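Local structure of putative DNA helicase (Lactobacillus plantarum, 3DMN) at residues Gln9-Phe14 / Asp33-Val38. The protein is a putative DNA helicase, of which this C-terminal domain, with a UvrD-like family region, is probably part of an ATP-driven motor that unwinds duplex DNA. Numbering follows the deposited sequence.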
loop_
_atom_site.group_PDB
_atom_site.type_symbol
_atom_site.label_atom_id
_atom_site.label_comp_id
_atom_site.label_asym_id
_atom_site.label_seq_id
_atom_site.Cartn_x
_atom_site.Cartn_y
_atom_site.Cartn_z
ATOM N N GLN A 9 5.505 4.547 -15.275
ATOM C CA GLN A 9 5.183 3.358 -16.077
ATOM C C GLN A 9 5.183 2.059 -15.263
ATOM O O GLN A 9 4.385 1.156 -15.527
ATOM C CB GLN A 9 6.204 3.225 -17.190
ATOM C CG GLN A 9 5.905 2.000 -18.067
ATOM C CD GLN A 9 6.715 2.019 -19.335
ATOM O OE1 GLN A 9 7.883 2.435 -19.349
ATOM N NE2 GLN A 9 6.097 1.570 -20.421
ATOM N N GLN A 10 6.094 1.956 -14.304
ATOM C CA GLN A 10 6.222 0.738 -13.487
ATOM C C GLN A 10 4.931 0.499 -12.705
ATOM O O GLN A 10 4.404 -0.620 -12.678
ATOM C CB GLN A 10 7.431 0.862 -12.554
ATOM C CG GLN A 10 8.767 0.637 -13.292
ATOM C CD GLN A 10 9.194 1.759 -14.193
ATOM O OE1 GLN A 10 8.745 2.906 -14.082
ATOM N NE2 GLN A 10 10.075 1.427 -15.110
ATOM N N ILE A 11 4.439 1.547 -12.047
ATOM C CA ILE A 11 3.197 1.418 -11.256
ATOM C C ILE A 11 1.993 1.195 -12.175
ATOM O O ILE A 11 1.151 0.353 -11.885
ATOM C CB ILE A 11 3.038 2.669 -10.334
ATOM C CG1 ILE A 11 4.120 2.588 -9.267
ATOM C CG2 ILE A 11 1.652 2.757 -9.709
ATOM C CD1 ILE A 11 4.256 3.828 -8.480
ATOM N N THR A 12 1.929 1.937 -13.287
ATOM C CA THR A 12 0.834 1.800 -14.250
ATOM C C THR A 12 0.732 0.367 -14.783
ATOM O O THR A 12 -0.346 -0.217 -14.854
ATOM C CB THR A 12 1.068 2.797 -15.404
ATOM O OG1 THR A 12 0.965 4.130 -14.870
ATOM C CG2 THR A 12 0.061 2.567 -16.522
ATOM N N ASP A 13 1.877 -0.189 -15.157
ATOM C CA ASP A 13 1.898 -1.525 -15.707
ATOM C C ASP A 13 1.539 -2.622 -14.696
ATOM O O ASP A 13 0.824 -3.557 -15.032
ATOM C CB ASP A 13 3.264 -1.826 -16.312
ATOM C CG ASP A 13 3.449 -1.185 -17.653
ATOM O OD1 ASP A 13 2.506 -0.552 -18.212
ATOM O OD2 ASP A 13 4.587 -1.287 -18.194
ATOM N N PHE A 14 2.091 -2.521 -13.496
ATOM C CA PHE A 14 1.712 -3.435 -12.425
ATOM C C PHE A 14 0.195 -3.336 -12.123
ATOM O O PHE A 14 -0.540 -4.359 -12.121
ATOM C CB PHE A 14 2.534 -3.104 -11.185
ATOM C CG PHE A 14 2.102 -3.886 -9.966
ATOM C CD1 PHE A 14 2.665 -5.132 -9.704
ATOM C CD2 PHE A 14 1.217 -3.335 -9.055
ATOM C CE1 PHE A 14 2.281 -5.890 -8.558
ATOM C CE2 PHE A 14 0.820 -4.052 -7.920
ATOM C CZ PHE A 14 1.362 -5.312 -7.645
ATOM N N ASP A 33 10.872 2.971 -9.572
ATOM C CA ASP A 33 11.193 1.629 -9.073
ATOM C C ASP A 33 10.039 0.680 -9.383
ATOM O O ASP A 33 8.859 1.069 -9.321
ATOM C CB ASP A 33 11.329 1.640 -7.540
ATOM C CG ASP A 33 12.573 2.332 -7.050
ATOM O OD1 ASP A 33 13.548 2.490 -7.815
ATOM O OD2 ASP A 33 12.565 2.694 -5.856
ATOM N N LEU A 34 10.364 -0.585 -9.642
ATOM C CA LEU A 34 9.296 -1.597 -9.675
ATOM C C LEU A 34 8.595 -1.637 -8.314
ATOM O O LEU A 34 9.270 -1.538 -7.278
ATOM C CB LEU A 34 9.853 -2.992 -9.942
ATOM C CG LEU A 34 10.413 -3.242 -11.339
ATOM C CD1 LEU A 34 11.079 -4.627 -11.388
ATOM C CD2 LEU A 34 9.346 -3.091 -12.402
ATOM N N PRO A 35 7.246 -1.774 -8.310
ATOM C CA PRO A 35 6.565 -2.016 -7.003
ATOM C C PRO A 35 7.204 -3.173 -6.274
ATOM O O PRO A 35 7.668 -4.137 -6.897
ATOM C CB PRO A 35 5.131 -2.358 -7.401
ATOM C CG PRO A 35 4.946 -1.586 -8.736
ATOM C CD PRO A 35 6.296 -1.716 -9.436
ATOM N N ASN A 36 7.322 -3.031 -4.963
ATOM C CA ASN A 36 7.898 -4.119 -4.151
ATOM C C ASN A 36 6.838 -4.769 -3.305
ATOM O O ASN A 36 6.122 -4.093 -2.575
ATOM C CB ASN A 36 9.144 -3.697 -3.340
ATOM C CG ASN A 36 8.857 -2.695 -2.240
ATOM O OD1 ASN A 36 9.254 -2.917 -1.074
ATOM N ND2 ASN A 36 8.227 -1.589 -2.581
ATOM N N VAL A 37 6.752 -6.090 -3.433
ATOM C CA VAL A 37 5.788 -6.881 -2.667
ATOM C C VAL A 37 6.572 -7.663 -1.609
ATOM O O VAL A 37 7.617 -8.276 -1.906
ATOM C CB VAL A 37 5.047 -7.862 -3.615
ATOM C CG1 VAL A 37 4.110 -8.795 -2.826
ATOM C CG2 VAL A 37 4.262 -7.047 -4.667
ATOM N N VAL A 38 6.058 -7.640 -0.378
ATOM C CA VAL A 38 6.730 -8.391 0.698
ATOM C C VAL A 38 5.681 -9.197 1.391
ATOM O O VAL A 38 4.693 -8.650 1.870
ATOM C CB VAL A 38 7.453 -7.477 1.696
ATOM C CG1 VAL A 38 8.244 -8.321 2.688
ATOM C CG2 VAL A 38 8.389 -6.534 0.963
#
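Gln10 and Leu34 bring segment 9-14 of helix 9-16 and the residues leading into strand 36-40 together at a CA-CA distance of 5.4 Å; no hydrogen bond links the two, and the contact is made by van der Waals packing. Pro35 makes most of the contact, its ring lying against Gln10, Ile11 and Phe14. Its CG lies 3.8 Å from Phe14 CB and also meets Phe14 CG, while its CB stands over one face of the ring, 4.2 Å above the plane and displaced toward the rim. Phe14 CG is anti to the backbone N (chi1 173°), which sets the start of the ring beside the proline. On the flank, Ile11 CG1 approaches Pro35 CG at 4.3 Å, and Pro35 CD rests near Gln10 O, an oxygen already bonded within the helix by Phe14 N. An alanine in place of Pro35 would probably leave a gap against Phe14 CB and Ile11 CG1, since the CG and CD methylenes that meet the helix would be gone. The strand belongs to a parallel sheet, consistent with the P-loop NTPase clan of this family; Ile11, Phe14 and Pro35 all reach Leu148 on the adjacent strand 147-153, so the helix lies against that strand, and its contact with Pro35 places it beside the start of strand 36-40. Toward the exposed margin, Gln10 CB sits 3.5 Å from Asp33 O, and Gln10 CG touches Leu34 CD2 at 3.9 Å, the two side chains crossing at about a right angle. The Gln10 chain bends at chi2 (73°), and its amide is held by both ends: OE1 accepts from Gly32 N, and NE2 bonds Gln31 OE1.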